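Local coordinates for protein (S)-2-haloacid dehalogenase IVA (Burkholderia cepacia, PDB 2NO4) that catalyses the hydrolytic dehalogenation of short-chain (S)-2-haloalkanoic acids to (R)-2-hydroxyalkanoic acids, with inversion of configuration, at residues D89-G92 with L93-L97; M134-A137 with A138-S142; L174-N177 with P178-C182. All coordinates share one frame; numbering follows the deposited sequence.

Contact 1 of 3, residues D89-G92 with L93-L97; sequences DRKG and LKDRL. With SO4 (sulfate ion), chain J.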
loop_
_atom_site.group_PDB
_atom_site.type_symbol
_atom_site.label_atom_id
_atom_site.label_comp_id
_atom_site.label_asym_id
_atom_site.label_seq_id
_atom_site.Cartn_x
_atom_site.Cartn_y
_atom_site.Cartn_z
ATOM N N ASP B 89 -22.396 13.518 -9.555
ATOM C CA ASP B 89 -22.194 13.014 -10.916
ATOM C C ASP B 89 -20.954 12.121 -11.000
ATOM O O ASP B 89 -20.066 12.350 -11.822
ATOM C CB ASP B 89 -22.154 14.143 -11.973
ATOM C CG ASP B 89 -22.110 13.598 -13.447
ATOM O OD1 ASP B 89 -22.504 12.431 -13.706
ATOM O OD2 ASP B 89 -21.654 14.351 -14.335
ATOM N N ARG B 90 -20.911 11.105 -10.137
ATOM C CA ARG B 90 -19.791 10.165 -10.120
ATOM C C ARG B 90 -19.695 9.382 -11.429
ATOM O O ARG B 90 -18.597 9.103 -11.886
ATOM C CB ARG B 90 -19.867 9.240 -8.906
ATOM C CG ARG B 90 -19.643 9.990 -7.587
ATOM C CD ARG B 90 -19.394 9.019 -6.479
ATOM N NE ARG B 90 -20.583 8.328 -5.996
ATOM C CZ ARG B 90 -21.436 8.844 -5.103
ATOM N NH1 ARG B 90 -21.292 10.081 -4.657
ATOM N NH2 ARG B 90 -22.475 8.147 -4.689
ATOM N N LYS B 91 -20.851 9.096 -12.044
ATOM C CA LYS B 91 -20.921 8.394 -13.327
ATOM C C LYS B 91 -20.158 9.158 -14.413
ATOM O O LYS B 91 -19.258 8.585 -15.034
ATOM C CB LYS B 91 -22.386 8.155 -13.754
ATOM C CG LYS B 91 -22.579 7.521 -15.146
ATOM C CD LYS B 91 -22.447 5.976 -15.104
ATOM C CE LYS B 91 -22.322 5.349 -16.534
ATOM N NZ LYS B 91 -23.537 5.653 -17.369
ATOM N N GLY B 92 -20.520 10.432 -14.629
ATOM C CA GLY B 92 -19.883 11.289 -15.646
ATOM C C GLY B 92 -18.400 11.558 -15.379
ATOM O O GLY B 92 -17.548 11.473 -16.273
ATOM N N LEU B 93 -18.109 11.865 -14.121
ATOM C CA LEU B 93 -16.755 12.073 -13.636
ATOM C C LEU B 93 -15.875 10.832 -13.809
ATOM O O LEU B 93 -14.743 10.938 -14.311
ATOM C CB LEU B 93 -16.837 12.494 -12.156
ATOM C CG LEU B 93 -16.184 13.745 -11.617
ATOM C CD1 LEU B 93 -16.030 14.906 -12.629
ATOM C CD2 LEU B 93 -16.917 14.160 -10.316
ATOM N N LYS B 94 -16.402 9.659 -13.438
ATOM C CA LYS B 94 -15.675 8.392 -13.618
ATOM C C LYS B 94 -15.247 8.164 -15.077
ATOM O O LYS B 94 -14.073 7.867 -15.343
ATOM C CB LYS B 94 -16.483 7.207 -13.100
ATOM C CG LYS B 94 -15.707 5.915 -13.039
ATOM C CD LYS B 94 -16.535 4.844 -12.354
ATOM C CE LYS B 94 -15.928 3.498 -12.639
ATOM N NZ LYS B 94 -16.620 2.389 -11.912
ATOM N N ASP B 95 -16.194 8.307 -16.001
ATOM C CA ASP B 95 -15.910 8.175 -17.435
ATOM C C ASP B 95 -14.821 9.137 -17.879
ATOM O O ASP B 95 -13.879 8.737 -18.550
ATOM C CB ASP B 95 -17.186 8.414 -18.268
ATOM C CG ASP B 95 -18.269 7.337 -18.045
ATOM O OD1 ASP B 95 -17.961 6.218 -17.553
ATOM O OD2 ASP B 95 -19.460 7.609 -18.370
ATOM N N ARG B 96 -14.963 10.415 -17.521
ATOM C CA ARG B 96 -13.978 11.457 -17.844
ATOM C C ARG B 96 -12.589 11.165 -17.287
ATOM O O ARG B 96 -11.565 11.318 -17.973
ATOM C CB ARG B 96 -14.432 12.814 -17.307
ATOM C CG ARG B 96 -15.435 13.532 -18.209
ATOM C CD ARG B 96 -15.740 14.945 -17.668
ATOM N NE ARG B 96 -14.674 15.877 -18.054
ATOM C CZ ARG B 96 -14.779 16.751 -19.057
ATOM N NH1 ARG B 96 -15.916 16.844 -19.747
ATOM N NH2 ARG B 96 -13.752 17.546 -19.361
ATOM N N LEU B 97 -12.551 10.747 -16.031
ATOM C CA LEU B 97 -11.253 10.516 -15.343
ATOM C C LEU B 97 -10.537 9.242 -15.841
ATOM O O LEU B 97 -9.319 9.240 -16.034
ATOM C CB LEU B 97 -11.449 10.554 -13.827
ATOM C CG LEU B 97 -11.729 11.946 -13.209
ATOM C CD1 LEU B 97 -11.926 11.837 -11.697
ATOM C CD2 LEU B 97 -10.602 12.899 -13.502
HETATM S S SO4 J . -21.926 5.128 -7.391
HETATM O O1 SO4 J . -22.328 5.849 -8.599
HETATM O O2 SO4 J . -21.946 3.695 -7.626
HETATM O O3 SO4 J . -20.559 5.533 -7.080
HETATM O O4 SO4 J . -22.833 5.389 -6.275
#
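The N-terminal cap of helix 90-102 is made by D89, whose backbone O takes the helical bond from L93 N at 3.1 Å. Its carboxylate reaches forward to the first turn, and OD1 accepts from G92 N at 3.0 Å, a capping bond that meets the oxygen from above the carboxylate plane. Aspartate suits this place because its short chain reaches an N-H that the helix itself cannot satisfy, and its negative charge probably interacts favourably with the positive end of the helix dipole. Glycine suits position 92 because it has no CB to crowd D89 OD2. The regular ladder follows: R90 O is gripped by K94 N at 2.7 Å, while K91 O and G92 O receive the N-H groups of D95 and R96.

One turn apart on the exposed side, K91 and D95 carry opposite charges without forming a salt bridge; NZ lies 4.6 Å from OD2, so any attraction is probably weak. R90 instead packs on L82 and R83 of helix 70-84 and meets a sulfate ion, probably from the crystallisation liquor. One edge of the guanidinium faces the anion, whose sulfur lies in the guanidinium plane: NE donates to O3 at 3.0 Å with an N-H...O angle of 163°, and NH2 donates to O4 at 3.2 Å. A bend at chi3 (-76°) brings this edge to the anion, and R83 NH2 binds the same ion, so the sulfate bridges the two helices.

Away from the annotated sites, the helix packs against other helices. Buried L97 presents its apolar chain to L78 of helix 70-84 and to L46 and W50 of helix 43-63. Extended K94 reaches D75 and T79 of helix 70-84, and R96 pairs with E38 of helix 36-39 and bonds to N35 just before it.

Contact 2 of 3, residues M134-A137 with A138-S142; sequences MLQA and ALKAS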
loop_
_atom_site.group_PDB
_atom_site.type_symbol
_atom_site.label_atom_id
_atom_site.label_comp_id
_atom_site.label_asym_id
_atom_site.label_seq_id
_atom_site.Cartn_x
_atom_site.Cartn_y
_atom_site.Cartn_z
ATOM N N MET B 134 -4.363 -0.487 -21.432
ATOM C CA MET B 134 -4.249 0.864 -20.875
ATOM C C MET B 134 -2.875 1.511 -21.184
ATOM O O MET B 134 -2.800 2.694 -21.513
ATOM C CB MET B 134 -4.572 0.865 -19.363
ATOM C CG MET B 134 -3.486 0.298 -18.457
ATOM S SD MET B 134 -4.010 0.255 -16.740
ATOM C CE MET B 134 -3.769 2.018 -16.300
ATOM N N LEU B 135 -1.809 0.726 -21.111
ATOM C CA LEU B 135 -0.464 1.260 -21.243
ATOM C C LEU B 135 -0.175 1.651 -22.704
ATOM O O LEU B 135 0.397 2.715 -22.966
ATOM C CB LEU B 135 0.566 0.237 -20.796
ATOM C CG LEU B 135 1.774 0.696 -19.969
ATOM C CD1 LEU B 135 2.813 -0.397 -20.100
ATOM C CD2 LEU B 135 2.374 2.052 -20.343
ATOM N N GLN B 136 -0.557 0.775 -23.635
ATOM C CA GLN B 136 -0.397 1.046 -25.069
ATOM C C GLN B 136 -1.113 2.313 -25.528
ATOM O O GLN B 136 -0.530 3.135 -26.267
ATOM C CB GLN B 136 -0.799 -0.178 -25.918
ATOM C CG GLN B 136 0.337 -1.187 -26.087
ATOM C CD GLN B 136 1.601 -0.541 -26.704
ATOM O OE1 GLN B 136 2.670 -0.497 -26.080
ATOM N NE2 GLN B 136 1.456 -0.007 -27.920
ATOM N N ALA B 137 -2.353 2.491 -25.075
ATOM C CA ALA B 137 -3.094 3.724 -25.331
ATOM C C ALA B 137 -2.315 4.978 -24.882
ATOM O O ALA B 137 -2.199 5.954 -25.638
ATOM C CB ALA B 137 -4.491 3.686 -24.672
ATOM N N ALA B 138 -1.808 4.949 -23.639
ATOM C CA ALA B 138 -1.031 6.093 -23.091
ATOM C C ALA B 138 0.261 6.308 -23.873
ATOM O O ALA B 138 0.619 7.453 -24.190
ATOM C CB ALA B 138 -0.741 5.901 -21.598
ATOM N N LEU B 139 0.940 5.208 -24.205
ATOM C CA LEU B 139 2.183 5.283 -24.966
ATOM C C LEU B 139 1.950 5.822 -26.376
ATOM O O LEU B 139 2.742 6.639 -26.869
ATOM C CB LEU B 139 2.919 3.938 -25.015
ATOM C CG LEU B 139 3.439 3.395 -23.689
ATOM C CD1 LEU B 139 4.059 1.998 -23.912
ATOM C CD2 LEU B 139 4.375 4.372 -22.981
ATOM N N LYS B 140 0.876 5.372 -27.026
ATOM C CA LYS B 140 0.571 5.890 -28.363
ATOM C C LYS B 140 0.212 7.379 -28.332
ATOM O O LYS B 140 0.737 8.164 -29.140
ATOM C CB LYS B 140 -0.549 5.092 -29.044
ATOM C CG LYS B 140 -0.106 3.740 -29.609
ATOM C CD LYS B 140 -0.893 3.419 -30.882
ATOM C CE LYS B 140 -0.492 4.360 -32.055
ATOM N NZ LYS B 140 -1.678 4.957 -32.797
ATOM N N ALA B 141 -0.691 7.753 -27.419
ATOM C CA ALA B 141 -1.133 9.148 -27.296
ATOM C C ALA B 141 0.022 10.104 -27.085
ATOM O O ALA B 141 -0.052 11.264 -27.500
ATOM C CB ALA B 141 -2.144 9.311 -26.173
ATOM N N SER B 142 1.072 9.641 -26.415
ATOM C CA SER B 142 2.215 10.510 -26.112
ATOM C C SER B 142 3.419 10.303 -27.042
ATOM O O SER B 142 4.498 10.852 -26.797
ATOM C CB SER B 142 2.618 10.352 -24.638
ATOM O OG SER B 142 2.836 8.976 -24.341
#
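L139 lies one helical turn beyond L135 on the buried side of helix 132-141, and its branched chain closes against that residue. At its base, CB is 3.5 Å from L135 O, the same carbonyl that accepts the backbone N-H of L139. CG comes nearer still, 3.2 Å from L135 O, because chi1 (-65°) sets it beside the backbone N; it also meets L135 CD2, at 3.8 Å. At the tip the branches part: CD1 meets Q136 OE1 at 3.6 Å, and CD2 touches L135 CD2. Leucine fits here because its apolar branches face the core, whereas Q136 and K140 suit the more exposed flank.

The last turn is closed by S142, the first residue to leave helical geometry. Its OG donates to A138 O at 2.7 Å and its N donates to the same oxygen, the two coming from opposite faces of the carbonyl plane. Serine thus doubles the grip on a carbonyl near the helix end.

The helix is the crossover of a beta-alpha-beta unit. L135 and L139 lie on I126 of strand 123-128 and C151 of strand 150-153, while M134 meets substrate-binding Y22 and helix 70-84.

Contact 3 of 3, residues L174-N177 with P178-C182; sequences LGVN and PNEVC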
loop_
_atom_site.group_PDB
_atom_site.type_symbol
_atom_site.label_atom_id
_atom_site.label_comp_id
_atom_site.label_asym_id
_atom_site.label_seq_id
_atom_site.Cartn_x
_atom_site.Cartn_y
_atom_site.Cartn_z
ATOM N N LEU B 174 14.158 -9.838 -21.975
ATOM C CA LEU B 174 15.142 -8.964 -22.620
ATOM C C LEU B 174 16.494 -9.609 -22.878
ATOM O O LEU B 174 17.345 -8.998 -23.530
ATOM C CB LEU B 174 15.312 -7.639 -21.856
ATOM C CG LEU B 174 14.031 -6.774 -21.782
ATOM C CD1 LEU B 174 14.254 -5.624 -20.806
ATOM C CD2 LEU B 174 13.595 -6.262 -23.167
ATOM N N GLY B 175 16.688 -10.821 -22.357
ATOM C CA GLY B 175 17.943 -11.574 -22.527
ATOM C C GLY B 175 19.113 -10.919 -21.833
ATOM O O GLY B 175 20.223 -10.880 -22.370
ATOM N N VAL B 176 18.864 -10.347 -20.653
ATOM C CA VAL B 176 19.913 -9.679 -19.887
ATOM C C VAL B 176 20.002 -10.223 -18.458
ATOM O O VAL B 176 19.019 -10.752 -17.908
ATOM C CB VAL B 176 19.720 -8.098 -19.845
ATOM C CG1 VAL B 176 19.858 -7.465 -21.233
ATOM C CG2 VAL B 176 18.329 -7.732 -19.266
ATOM N N ASN B 177 21.182 -10.080 -17.856
ATOM C CA ASN B 177 21.340 -10.318 -16.437
ATOM C C ASN B 177 20.955 -9.080 -15.637
ATOM O O ASN B 177 21.061 -7.976 -16.156
ATOM C CB ASN B 177 22.785 -10.662 -16.126
ATOM C CG ASN B 177 23.235 -11.902 -16.843
ATOM O OD1 ASN B 177 22.456 -12.849 -17.022
ATOM N ND2 ASN B 177 24.498 -11.904 -17.277
ATOM N N PRO B 178 20.556 -9.263 -14.360
ATOM C CA PRO B 178 20.186 -8.119 -13.514
ATOM C C PRO B 178 21.220 -7.015 -13.525
ATOM O O PRO B 178 20.862 -5.863 -13.640
ATOM C CB PRO B 178 20.056 -8.732 -12.117
ATOM C CG PRO B 178 19.671 -10.159 -12.392
ATOM C CD PRO B 178 20.385 -10.553 -13.650
ATOM N N ASN B 179 22.499 -7.349 -13.419
ATOM C CA ASN B 179 23.496 -6.284 -13.385
ATOM C C ASN B 179 23.809 -5.573 -14.705
ATOM O O ASN B 179 24.630 -4.677 -14.733
ATOM C CB ASN B 179 24.776 -6.725 -12.656
ATOM C CG ASN B 179 25.651 -7.646 -13.485
ATOM O OD1 ASN B 179 25.342 -8.002 -14.631
ATOM N ND2 ASN B 179 26.768 -8.047 -12.893
ATOM N N GLU B 180 23.145 -5.967 -15.789
ATOM C CA GLU B 180 23.261 -5.273 -17.079
ATOM C C GLU B 180 22.103 -4.323 -17.320
ATOM O O GLU B 180 21.991 -3.703 -18.402
ATOM C CB GLU B 180 23.300 -6.275 -18.215
ATOM C CG GLU B 180 24.457 -7.234 -18.116
ATOM C CD GLU B 180 24.442 -8.243 -19.232
ATOM O OE1 GLU B 180 23.447 -8.972 -19.395
ATOM O OE2 GLU B 180 25.450 -8.296 -19.954
ATOM N N VAL B 181 21.240 -4.220 -16.306
ATOM C CA VAL B 181 20.074 -3.338 -16.322
ATOM C C VAL B 181 20.258 -2.068 -15.451
ATOM O O VAL B 181 20.597 -2.137 -14.267
ATOM C CB VAL B 181 18.812 -4.117 -15.906
ATOM C CG1 VAL B 181 17.569 -3.170 -15.697
ATOM C CG2 VAL B 181 18.522 -5.225 -16.933
ATOM N N CYS B 182 20.035 -0.926 -16.081
ATOM C CA CYS B 182 19.759 0.311 -15.366
ATOM C C CYS B 182 18.231 0.485 -15.238
ATOM O O CYS B 182 17.494 0.671 -16.217
ATOM C CB CYS B 182 20.392 1.514 -16.077
ATOM S SG CYS B 182 20.098 3.073 -15.175
HETATM O O HOH W 1 26.335 -9.867 -16.446
#
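V176 and V181 meet methyl to methyl where the chain leaves helix 164-174 and turns into strand 181-185. Their CG2 atoms are 3.4 Å apart, tighter than usual van der Waals contact, and the two side chains cross at about a right angle. Valine suits both positions: beta-branched and apolar, it fits an extended backbone and keeps to the buried side, where V181 also lies on V18 and F199.

Between them the chain makes a short 3-10 turn. N177 O accepts from E180 N at 2.9 Å, the donor standing above the carbonyl plane, and P178 O takes the next bond, from V181 N. Proline fits the start of such a turn, since its ring fixes a helical phi and its nitrogen has no hydrogen to leave unpaired. Earlier, glycine suits position 175, the first residue beyond helix 164-174, where phi is positive.

The outer side is looser and wetter. The side chains of N177 and N179 are joined through a water, which accepts from N177 ND2 at 2.9 Å and donates to N179 OD1 at 2.8 Å. Short amides serve well here, each able to offer a donor or an acceptor to solvent.

E180 closes the turn from within the contact. Its chain, extended at chi2 (178°), runs back to the start of the turn, where OE1 lies beside V176 CA and accepts from N177 N at 3.0 Å on its anti side, with an N-H...O angle of 171°. The carboxylate and the N177 amide lie 23° from coplanar. A carboxylate in this role offers a strong acceptor to a main-chain N-H, and that N-H, with a long, weak ion pair to R15, would probably favour the charged form of E180.

Overall arrangement
Contact 1 is a surface contact at the start of a helix, its centre about 24 Å from the centre of the chain, whereas contacts 2 and 3 are partly buried and belong to the parallel sheet and its connections. Contacts 1 and 3 lie on opposite sides of the chain's centre, their own centres about 41 Å apart. Chemistry follows place: contact 1 is rich in charge and binds an anion, contact 2 relies on leucines facing the strands, and contact 3 mixes a valine pair with a carboxylate and water. Contacts 1 and 2 do not touch, yet both border helix 70-84, and contact 2 alone has side chains against substrate-binding residues.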